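Local atomic coordinates of H127A/Y244A mutant of alginate lyase AlyC3 in complex with dimannuronate (Psychromonas sp., PDB entry 7C8F), a protein that cleaves the seaweed polysaccharide alginate, probably by beta-elimination as in other family PL7 lyases, and is here a double mutant holding a dimannuronate. Residues L11-P14 against A15-T18; F20-V23 against L24-E28; Y43-D47 against G48-G52. All blocks are in the same frame, centred on the assembly; numbering follows the deposited sequence.

Contact 1: L11-P14 against A15-T18; sequences LGEP and ANYT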
ATOM      1  N   LEU B  11     -38.095 -24.725   4.185  1.00 29.96           N
ATOM      2  CA  LEU B  11     -37.054 -23.857   3.644  1.00 27.13           C
ATOM      3  C   LEU B  11     -36.190 -24.642   2.670  1.00 25.84           C
ATOM      4  O   LEU B  11     -35.765 -25.761   2.975  1.00 27.47           O
ATOM      5  CB  LEU B  11     -36.185 -23.319   4.781  1.00 27.76           C
ATOM      6  CG  LEU B  11     -36.913 -22.565   5.898  1.00 28.89           C
ATOM      7  CD1 LEU B  11     -35.928 -22.045   6.935  1.00 32.29           C
ATOM      8  CD2 LEU B  11     -37.768 -21.426   5.335  1.00 26.55           C
ATOM      9  N   GLY B  12     -35.936 -24.062   1.501  1.00 24.45           N
ATOM     10  CA  GLY B  12     -35.019 -24.689   0.563  1.00 23.15           C
ATOM     11  C   GLY B  12     -33.577 -24.524   1.018  1.00 23.97           C
ATOM     12  O   GLY B  12     -33.194 -23.499   1.585  1.00 21.83           O
ATOM     13  N   GLU B  13     -32.769 -25.560   0.776  1.00 20.32           N
ATOM     14  CA  GLU B  13     -31.349 -25.496   1.099  1.00 20.15           C
ATOM     15  C   GLU B  13     -30.601 -24.903  -0.083  1.00 21.98           C
ATOM     16  O   GLU B  13     -30.715 -25.430  -1.199  1.00 20.65           O
ATOM     17  CB  GLU B  13     -30.810 -26.885   1.408  1.00 24.93           C
ATOM     18  CG  GLU B  13     -31.444 -27.509   2.647  1.00 43.87           C
ATOM     19  CD  GLU B  13     -30.874 -28.875   2.988  1.00 87.90           C
ATOM     20  OE1 GLU B  13     -29.814 -29.237   2.435  1.00 43.00           O
ATOM     21  OE2 GLU B  13     -31.492 -29.585   3.811  1.00 68.40           O
ATOM     22  N   PRO B  14     -29.854 -23.799   0.102  1.00 17.95           N
ATOM     23  CA  PRO B  14     -29.207 -23.139  -1.047  1.00 19.89           C
ATOM     24  C   PRO B  14     -28.360 -24.058  -1.915  1.00 17.36           C
ATOM     25  O   PRO B  14     -28.363 -23.918  -3.143  1.00 18.19           O
ATOM     26  CB  PRO B  14     -28.396 -22.015  -0.380  1.00 19.02           C
ATOM     27  CG  PRO B  14     -29.239 -21.646   0.824  1.00 17.22           C
ATOM     28  CD  PRO B  14     -29.792 -22.977   1.329  1.00 16.14           C
ATOM     29  N   ALA B  15     -27.637 -25.003  -1.310  1.00 18.81           N
ATOM     30  CA  ALA B  15     -26.803 -25.902  -2.096  1.00 20.30           C
ATOM     31  C   ALA B  15     -27.602 -26.822  -3.018  1.00 19.03           C
ATOM     32  O   ALA B  15     -27.010 -27.445  -3.904  1.00 19.88           O
ATOM     33  CB  ALA B  15     -25.903 -26.721  -1.175  1.00 20.67           C
ATOM     34  N   ASN B  16     -28.919 -26.886  -2.868  1.00 19.82           N
ATOM     35  CA  ASN B  16     -29.744 -27.716  -3.738  1.00 22.54           C
ATOM     36  C   ASN B  16     -30.222 -26.990  -4.988  1.00 27.01           C
ATOM     37  O   ASN B  16     -30.972 -27.574  -5.774  1.00 23.47           O
ATOM     38  CB  ASN B  16     -30.955 -28.261  -2.973  1.00 22.30           C
ATOM     39  CG  ASN B  16     -30.605 -29.449  -2.110  1.00 25.77           C
ATOM     40  OD1 ASN B  16     -29.616 -30.139  -2.363  1.00 25.63           O
ATOM     41  ND2 ASN B  16     -31.408 -29.695  -1.080  1.00 27.36           N
ATOM     42  N   TYR B  17     -29.824 -25.737  -5.200  1.00 19.10           N
ATOM     43  CA  TYR B  17     -30.305 -24.959  -6.334  1.00 20.27           C
ATOM     44  C   TYR B  17     -29.159 -24.675  -7.286  1.00 21.39           C
ATOM     45  O   TYR B  17     -28.184 -24.010  -6.915  1.00 19.42           O
ATOM     46  CB  TYR B  17     -31.010 -23.683  -5.865  1.00 20.22           C
ATOM     47  CG  TYR B  17     -32.310 -24.035  -5.174  1.00 21.34           C
ATOM     48  CD1 TYR B  17     -32.332 -24.404  -3.837  1.00 20.51           C
ATOM     49  CD2 TYR B  17     -33.511 -24.048  -5.878  1.00 25.42           C
ATOM     50  CE1 TYR B  17     -33.516 -24.759  -3.208  1.00 24.48           C
ATOM     51  CE2 TYR B  17     -34.696 -24.404  -5.257  1.00 25.41           C
ATOM     52  CZ  TYR B  17     -34.693 -24.751  -3.924  1.00 25.90           C
ATOM     53  OH  TYR B  17     -35.867 -25.106  -3.299  1.00 30.08           O
ATOM     54  N   THR B  18     -29.276 -25.188  -8.515  1.00 19.73           N
ATOM     55  CA  THR B  18     -28.163 -25.143  -9.453  1.00 23.93           C
ATOM     56  C   THR B  18     -27.706 -23.720  -9.729  1.00 23.78           C
ATOM     57  O   THR B  18     -26.519 -23.499  -9.982  1.00 23.01           O
ATOM     58  CB  THR B  18     -28.521 -25.841 -10.771  1.00 32.17           C
ATOM     59  OG1 THR B  18     -29.756 -25.325 -11.277  1.00 34.23           O
ATOM     60  CG2 THR B  18     -28.636 -27.348 -10.567  1.00 37.82           C
TER
HETATM   61  O   HOH W   1     -33.889 -28.012  -0.680  1.00 26.42           O
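The carbonyl oxygen of Glu13 accepts the shortest hydrogen bond of this contact, from the amide of Asn16: Asn16 N to Glu13 O is 2.9 Å, with a nearly straight N-H...O angle of 159°. The donor stands well above the carbonyl plane and not on a lone pair. The edge of the Tyr17 ring also approaches this oxygen: Glu13 O lies in the ring plane, 3.3 Å from Tyr17 CD1. One residue further on the pattern repeats, Tyr17 N donating to Pro14 O at 3.1 Å.

Two successive bonds from a residue to the third one before it define a short 3-10 turn, which leads the chain into helix 18-25. Pro14 suits its start, having no N-H to offer, and its ring packs on Phe58 and Val60 of strand 58-60, while the backbone of the preceding Gly12 is hydrogen-bonded to Val60. The turn thus lies against an edge strand of the seven-stranded sheet.

Glu13 and Asn16 run side by side in the same direction, their carboxylate and amide planes only 14° apart. Asn16 ND2 passes Glu13 OE1 at 3.9 Å, a packing distance, and gives a hydrogen to a water 3.0 Å from Asn16 ND2; Glu13 OE2 has a weak hydrogen bond to Asn6. That water also accepts from Glu13 N at 3.1 Å, bridging side chain to backbone. With Asn16 CG anti to the carbonyl carbon (chi1 -79°), the amide folds back over the turn to reach it. At the far end of Tyr17, the hydroxyl comes within 4.0 Å of Gly12, measured from Tyr17 OH to Gly12 CA; a beta carbon on this glycine would collide with that oxygen.

Contact 2: F20-V23 against L24-E28; sequences FQHV and LTESE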
ATOM      1  N   PHE B  20     -27.313 -21.272  -7.809  1.00 18.68           N
ATOM      2  CA  PHE B  20     -26.430 -20.767  -6.762  1.00 18.21           C
ATOM      3  C   PHE B  20     -25.249 -21.679  -6.455  1.00 17.90           C
ATOM      4  O   PHE B  20     -24.339 -21.274  -5.717  1.00 16.30           O
ATOM      5  CB  PHE B  20     -27.215 -20.517  -5.471  1.00 16.84           C
ATOM      6  CG  PHE B  20     -28.438 -19.652  -5.665  1.00 16.74           C
ATOM      7  CD1 PHE B  20     -28.316 -18.349  -6.130  1.00 16.74           C
ATOM      8  CD2 PHE B  20     -29.708 -20.144  -5.395  1.00 19.16           C
ATOM      9  CE1 PHE B  20     -29.434 -17.559  -6.327  1.00 19.11           C
ATOM     10  CE2 PHE B  20     -30.831 -19.358  -5.592  1.00 20.29           C
ATOM     11  CZ  PHE B  20     -30.694 -18.060  -6.054  1.00 19.28           C
ATOM     12  N   GLN B  21     -25.212 -22.883  -7.016  1.00 18.85           N
ATOM     13  CA  GLN B  21     -24.214 -23.847  -6.576  1.00 18.39           C
ATOM     14  C   GLN B  21     -22.797 -23.340  -6.796  1.00 16.16           C
ATOM     15  O   GLN B  21     -21.934 -23.506  -5.929  1.00 17.38           O
ATOM     16  CB  GLN B  21     -24.451 -25.197  -7.251  1.00 22.03           C
ATOM     17  CG  GLN B  21     -25.570 -25.953  -6.547  1.00 25.74           C
ATOM     18  CD  GLN B  21     -26.121 -27.108  -7.344  1.00 34.70           C
ATOM     19  OE1 GLN B  21     -25.659 -27.403  -8.443  1.00 38.87           O
ATOM     20  NE2 GLN B  21     -27.126 -27.768  -6.790  1.00 29.19           N
ATOM     21  N   HIS B  22     -22.522 -22.722  -7.946  1.00 15.91           N
ATOM     22  CA  HIS B  22     -21.141 -22.348  -8.217  1.00 17.49           C
ATOM     23  C   HIS B  22     -20.645 -21.276  -7.252  1.00 17.05           C
ATOM     24  O   HIS B  22     -19.557 -21.403  -6.679  1.00 17.62           O
ATOM     25  CB  HIS B  22     -20.940 -21.922  -9.670  1.00 18.62           C
ATOM     26  CG  HIS B  22     -19.546 -21.466  -9.959  1.00 20.74           C
ATOM     27  ND1 HIS B  22     -19.208 -20.134 -10.064  1.00 18.53           N
ATOM     28  CD2 HIS B  22     -18.396 -22.158 -10.133  1.00 19.65           C
ATOM     29  CE1 HIS B  22     -17.913 -20.027 -10.308  1.00 20.67           C
ATOM     30  NE2 HIS B  22     -17.398 -21.243 -10.361  1.00 20.80           N
ATOM     31  N   VAL B  23     -21.411 -20.198  -7.062  1.00 16.32           N
ATOM     32  CA  VAL B  23     -20.926 -19.166  -6.148  1.00 16.40           C
ATOM     33  C   VAL B  23     -20.741 -19.737  -4.749  1.00 14.51           C
ATOM     34  O   VAL B  23     -19.804 -19.374  -4.037  1.00 14.64           O
ATOM     35  CB  VAL B  23     -21.815 -17.902  -6.162  1.00 14.12           C
ATOM     36  CG1 VAL B  23     -23.182 -18.175  -5.549  1.00 16.75           C
ATOM     37  CG2 VAL B  23     -21.101 -16.752  -5.429  1.00 14.58           C
ATOM     38  N   LEU B  24     -21.624 -20.646  -4.332  1.00 13.82           N
ATOM     39  CA  LEU B  24     -21.466 -21.228  -3.006  1.00 14.37           C
ATOM     40  C   LEU B  24     -20.162 -22.025  -2.893  1.00 14.51           C
ATOM     41  O   LEU B  24     -19.458 -21.915  -1.887  1.00 14.85           O
ATOM     42  CB  LEU B  24     -22.681 -22.090  -2.650  1.00 15.41           C
ATOM     43  CG  LEU B  24     -23.986 -21.277  -2.583  1.00 15.25           C
ATOM     44  CD1 LEU B  24     -25.139 -22.241  -2.255  1.00 19.56           C
ATOM     45  CD2 LEU B  24     -23.892 -20.193  -1.541  1.00 17.38           C
ATOM     46  N   THR B  25     -19.788 -22.790  -3.897  1.00 14.56           N
ATOM     47  CA  THR B  25     -18.541 -23.558  -3.810  1.00 13.28           C
ATOM     48  C   THR B  25     -17.309 -22.687  -3.759  1.00 13.68           C
ATOM     49  O   THR B  25     -16.295 -23.090  -3.338  1.00 15.50           O
ATOM     50  CB  THR B  25     -18.355 -24.550  -4.974  1.00 14.17           C
ATOM     51  OG1 THR B  25     -18.328 -23.879  -6.223  1.00 15.96           O
ATOM     52  CG2 THR B  25     -19.447 -25.578  -4.974  1.00 21.30           C
ATOM     53  N   GLU B  26     -17.469 -21.463  -4.190  1.00 13.41           N
ATOM     54  CA  GLU B  26     -16.386 -20.495  -4.215  1.00 15.27           C
ATOM     55  C   GLU B  26     -16.333 -19.600  -2.985  1.00 13.64           C
ATOM     56  O   GLU B  26     -15.531 -18.729  -2.903  1.00 15.82           O
ATOM     57  CB  GLU B  26     -16.553 -19.601  -5.446  1.00 18.16           C
ATOM     58  CG  GLU B  26     -16.311 -20.282  -6.796  1.00 16.98           C
ATOM     59  CD  GLU B  26     -14.858 -20.561  -7.048  1.00 29.16           C
ATOM     60  OE1 GLU B  26     -14.067 -19.656  -6.880  1.00 31.67           O
ATOM     61  OE2 GLU B  26     -14.506 -21.676  -7.400  1.00 24.90           O
ATOM     62  N   SER B  27     -17.210 -19.869  -2.045  1.00 15.05           N
ATOM     63  CA  SER B  27     -17.363 -19.034  -0.880  1.00 15.10           C
ATOM     64  C   SER B  27     -17.521 -19.718   0.454  1.00 13.96           C
ATOM     65  O   SER B  27     -17.534 -20.905   0.546  1.00 14.57           O
ATOM     66  CB  SER B  27     -18.646 -18.189  -1.044  1.00 15.33           C
ATOM     67  OG  SER B  27     -18.748 -17.557  -2.281  1.00 15.25           O
ATOM     68  N   GLU B  28     -17.641 -18.895   1.480  1.00 13.61           N
ATOM     69  CA  GLU B  28     -17.977 -19.315   2.824  1.00 13.86           C
ATOM     70  C   GLU B  28     -19.117 -18.427   3.305  1.00 15.57           C
ATOM     71  O   GLU B  28     -19.357 -17.449   2.710  1.00 15.02           O
ATOM     72  CB  GLU B  28     -16.804 -19.294   3.800  1.00 16.75           C
ATOM     73  CG  GLU B  28     -16.197 -17.940   4.061  1.00 16.09           C
ATOM     74  CD  GLU B  28     -14.957 -18.045   4.912  1.00 20.51           C
ATOM     75  OE1 GLU B  28     -14.120 -18.880   4.614  1.00 20.76           O
ATOM     76  OE2 GLU B  28     -14.872 -17.289   5.860  1.00 24.40           O
TER
HETATM   77  O   HOH W   2     -14.634 -21.763 -10.238  1.00 38.47           O
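Glu26 lays its aliphatic stem over one face of the His22 imidazole. Glu26 CG stands 4.1 Å from the ring centroid, a CH-pi contact displaced toward the rim, where NE2 is the nearest ring atom. The bend at the second torsion of Glu26 (chi2 -73°) brings the carboxylate round beside the ring; the two planes are 18° apart. The two polar ends do not touch directly; a water lying in the plane of the imidazole, at its edge, joins them, 2.8 Å from His22 NE2, and donates to Glu26 OE2.

This pairing sits where helix 18-25 ends and the chain passes into strand 27-31. Upstream the alpha-helical pattern is intact, Leu24 N bonding to Phe20 O at 3.1 Å and Thr25 N to Gln21 O. At Glu26 it frays: the amide makes only weak bonds to His22 O and Val23 O. Hydroxyls supply sounder partners for both oxygens, Thr25 OG1 donating to His22 O at 2.8 Å and Ser27 OG to Val23 O at 2.7 Å.

On the inner side, Leu24 runs back alongside the preceding turn, its CD1 lying 4.2 Å from Phe20 CB. Leu24 also rests on Val80 of strand 77-82, whereas Val23 packs on Leu258 and Tyr260 of strand 250-264.

Contact 3: Y43-D47 against G48-G52; sequences YFALD and GNFTG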
ATOM      1  N   TYR B  43     -18.578 -18.507  11.173  1.00 24.22           N
ATOM      2  CA  TYR B  43     -18.178 -18.937   9.867  1.00 21.90           C
ATOM      3  C   TYR B  43     -18.615 -20.341   9.574  1.00 25.27           C
ATOM      4  O   TYR B  43     -18.482 -21.186  10.395  1.00 30.62           O
ATOM      5  CB  TYR B  43     -16.652 -18.827   9.778  1.00 22.55           C
ATOM      6  CG  TYR B  43     -16.111 -17.469  10.108  1.00 24.22           C
ATOM      7  CD1 TYR B  43     -15.913 -17.057  11.407  1.00 28.38           C
ATOM      8  CD2 TYR B  43     -15.793 -16.599   9.114  1.00 26.51           C
ATOM      9  CE1 TYR B  43     -15.413 -15.818  11.670  1.00 27.23           C
ATOM     10  CE2 TYR B  43     -15.294 -15.370   9.369  1.00 31.58           C
ATOM     11  CZ  TYR B  43     -15.110 -14.979  10.654  1.00 33.35           C
ATOM     12  OH  TYR B  43     -14.641 -13.743  10.854  1.00 34.50           O
ATOM     13  N   PHE B  44     -19.122 -20.575   8.380  1.00 20.60           N
ATOM     14  CA  PHE B  44     -19.558 -21.891   7.932  1.00 21.04           C
ATOM     15  C   PHE B  44     -19.127 -22.088   6.491  1.00 24.07           C
ATOM     16  O   PHE B  44     -18.835 -21.126   5.773  1.00 18.86           O
ATOM     17  CB  PHE B  44     -21.070 -22.064   8.074  1.00 21.28           C
ATOM     18  CG  PHE B  44     -21.565 -21.830   9.473  1.00 27.02           C
ATOM     19  CD1 PHE B  44     -21.447 -22.821  10.438  1.00 38.29           C
ATOM     20  CD2 PHE B  44     -22.122 -20.616   9.833  1.00 26.88           C
ATOM     21  CE1 PHE B  44     -21.890 -22.604  11.733  1.00 41.31           C
ATOM     22  CE2 PHE B  44     -22.571 -20.393  11.125  1.00 28.59           C
ATOM     23  CZ  PHE B  44     -22.452 -21.390  12.076  1.00 38.67           C
ATOM     24  N   ALA B  45     -19.084 -23.349   6.066  1.00 19.09           N
ATOM     25  CA  ALA B  45     -18.660 -23.681   4.714  1.00 19.64           C
ATOM     26  C   ALA B  45     -17.290 -23.088   4.390  1.00 16.59           C
ATOM     27  O   ALA B  45     -17.055 -22.554   3.303  1.00 17.63           O
ATOM     28  CB  ALA B  45     -19.714 -23.277   3.682  1.00 18.38           C
ATOM     29  N   LEU B  46     -16.364 -23.198   5.351  1.00 18.75           N
ATOM     30  CA  LEU B  46     -15.016 -22.683   5.149  1.00 18.94           C
ATOM     31  C   LEU B  46     -14.366 -23.283   3.911  1.00 24.53           C
ATOM     32  O   LEU B  46     -13.492 -22.658   3.299  1.00 22.44           O
ATOM     33  CB  LEU B  46     -14.153 -22.956   6.382  1.00 22.14           C
ATOM     34  CG  LEU B  46     -14.604 -22.284   7.678  1.00 28.94           C
ATOM     35  CD1 LEU B  46     -13.796 -22.822   8.849  1.00 32.30           C
ATOM     36  CD2 LEU B  46     -14.446 -20.779   7.567  1.00 26.58           C
ATOM     37  N   ASP B  47     -14.766 -24.499   3.543  1.00 21.63           N
ATOM     38  CA  ASP B  47     -14.266 -25.197   2.370  1.00 22.68           C
ATOM     39  C   ASP B  47     -15.163 -25.050   1.146  1.00 20.94           C
ATOM     40  O   ASP B  47     -14.931 -25.724   0.138  1.00 23.18           O
ATOM     41  CB  ASP B  47     -14.059 -26.685   2.693  1.00 24.18           C
ATOM     42  CG  ASP B  47     -15.356 -27.407   3.088  1.00 38.53           C
ATOM     43  OD1 ASP B  47     -16.417 -26.763   3.268  1.00 21.37           O
ATOM     44  OD2 ASP B  47     -15.310 -28.648   3.237  1.00 34.72           O
ATOM     45  N   GLY B  48     -16.180 -24.193   1.198  1.00 14.77           N
ATOM     46  CA  GLY B  48     -17.060 -24.069   0.060  1.00 17.69           C
ATOM     47  C   GLY B  48     -18.142 -25.122  -0.028  1.00 15.18           C
ATOM     48  O   GLY B  48     -18.877 -25.147  -1.021  1.00 18.74           O
ATOM     49  N   ASN B  49     -18.264 -25.995   0.968  1.00 14.64           N
ATOM     50  CA  ASN B  49     -19.307 -27.014   0.942  1.00 15.37           C
ATOM     51  C   ASN B  49     -20.474 -26.525   1.778  1.00 14.50           C
ATOM     52  O   ASN B  49     -20.432 -26.551   3.013  1.00 16.21           O
ATOM     53  CB  ASN B  49     -18.806 -28.369   1.420  1.00 15.67           C
ATOM     54  CG  ASN B  49     -19.770 -29.462   1.060  1.00 16.56           C
ATOM     55  OD1 ASN B  49     -20.940 -29.190   0.772  1.00 19.47           O
ATOM     56  ND2 ASN B  49     -19.300 -30.700   1.051  1.00 17.92           N
ATOM     57  N   PHE B  50     -21.523 -26.089   1.086  1.00 15.92           N
ATOM     58  CA  PHE B  50     -22.746 -25.609   1.704  1.00 17.20           C
ATOM     59  C   PHE B  50     -23.781 -26.707   1.924  1.00 17.93           C
ATOM     60  O   PHE B  50     -24.896 -26.396   2.353  1.00 18.99           O
ATOM     61  CB  PHE B  50     -23.345 -24.470   0.867  1.00 17.13           C
ATOM     62  CG  PHE B  50     -22.750 -23.110   1.167  1.00 15.66           C
ATOM     63  CD1 PHE B  50     -21.479 -22.760   0.702  1.00 13.77           C
ATOM     64  CD2 PHE B  50     -23.466 -22.186   1.906  1.00 17.12           C
ATOM     65  CE1 PHE B  50     -20.934 -21.508   0.972  1.00 16.66           C
ATOM     66  CE2 PHE B  50     -22.943 -20.939   2.184  1.00 16.41           C
ATOM     67  CZ  PHE B  50     -21.672 -20.593   1.715  1.00 15.18           C
ATOM     68  N   THR B  51     -23.437 -27.975   1.673  1.00 18.60           N
ATOM     69  CA  THR B  51     -24.398 -29.053   1.887  1.00 17.49           C
ATOM     70  C   THR B  51     -24.904 -29.008   3.322  1.00 19.18           C
ATOM     71  O   THR B  51     -24.114 -28.984   4.270  1.00 22.02           O
ATOM     72  CB  THR B  51     -23.721 -30.397   1.610  1.00 14.67           C
ATOM     73  OG1 THR B  51     -23.376 -30.484   0.218  1.00 18.64           O
ATOM     74  CG2 THR B  51     -24.673 -31.561   1.987  1.00 21.35           C
ATOM     75  N   GLY B  52     -26.230 -28.963   3.480  1.00 21.21           N
ATOM     76  CA  GLY B  52     -26.846 -28.917   4.792  1.00 23.02           C
ATOM     77  C   GLY B  52     -26.939 -27.551   5.445  1.00 28.85           C
ATOM     78  O   GLY B  52     -27.538 -27.441   6.525  1.00 28.88           O
TER
HETATM   79  O   HOH W   3     -16.699 -30.704   2.424  1.00 27.35           O
HETATM   80  O   HOH W   4     -18.520 -27.143   5.144  1.00 29.59           O
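A type I beta turn from Ala45 to Gly48 ends the run of strand 42-44 and sends the chain into a long loop. Its closing bond joins Gly48 N to Ala45 O at 2.8 Å, the donor lying far above the carbonyl plane. Gly48 itself takes a positive phi of 82°, where a beta carbon would be jammed against Asp47 O.

The reversal brings Phe50 back past Ala45, one face of its ring against the methyl. The methyl carbon Ala45 CB lies 3.6 Å from the ring centroid, a CH-pi contact a little off centre, with CD1 and CE1 the nearest ring atoms. Gly48 O meets the same ring in its plane, at the edge. An alanine in place of Phe50 would be likely to leave the Ala45 methyl without the ring that covers it, opening a gap between the turn and the loop.

Polar side chains secure the outer side. Asp47 CG sits between its own backbone N and carbonyl carbon (chi1 62°), which swings the carboxylate forward along the chain; Asp47 OD1 then accepts from Asn49 N at 3.0 Å, the donor standing above the carboxylate plane. Asp47 and Asn49 point the same way, their carboxylate and amide planes 31° apart, and a water links them, donating to Asp47 OD2 at 2.6 Å and accepting from Asn49 ND2 at 2.9 Å.

Asn49 in turn forms an Asx turn, its OD1 taking the backbone N of Thr51 at 2.9 Å. The Thr51 hydroxyl also donates to this oxygen, and two donors on one atom would limit the rotation of the amide; Thr51 OG1 lies 2.8 Å from Asn49 OD1, in the carbonyl plane and on a lone pair.

The three contacts form one cluster on the same side of the chain's centre, with contacts 2 and 3 closest, their centres about 9 Å apart. Leu24 and Phe50 lie at its heart: Leu24 O comes 3.2 Å from Phe50 CE1, and Leu24 CD1 packs 3.7 Å from Pro14 C of contact 1. Gln21 NE2 probably bonds to Ala15 O (2.9 Å), tying helix 18-25 to the preceding turn, while Ala15 CB packs 3.7 Å from Phe50 O. Strands 27-31 and 42-44 are sheet neighbours. None of these residues lines the dimannuronate pocket, yet strand 27-31 also pairs with strand 77-82, which carries the pocket residue Arg77.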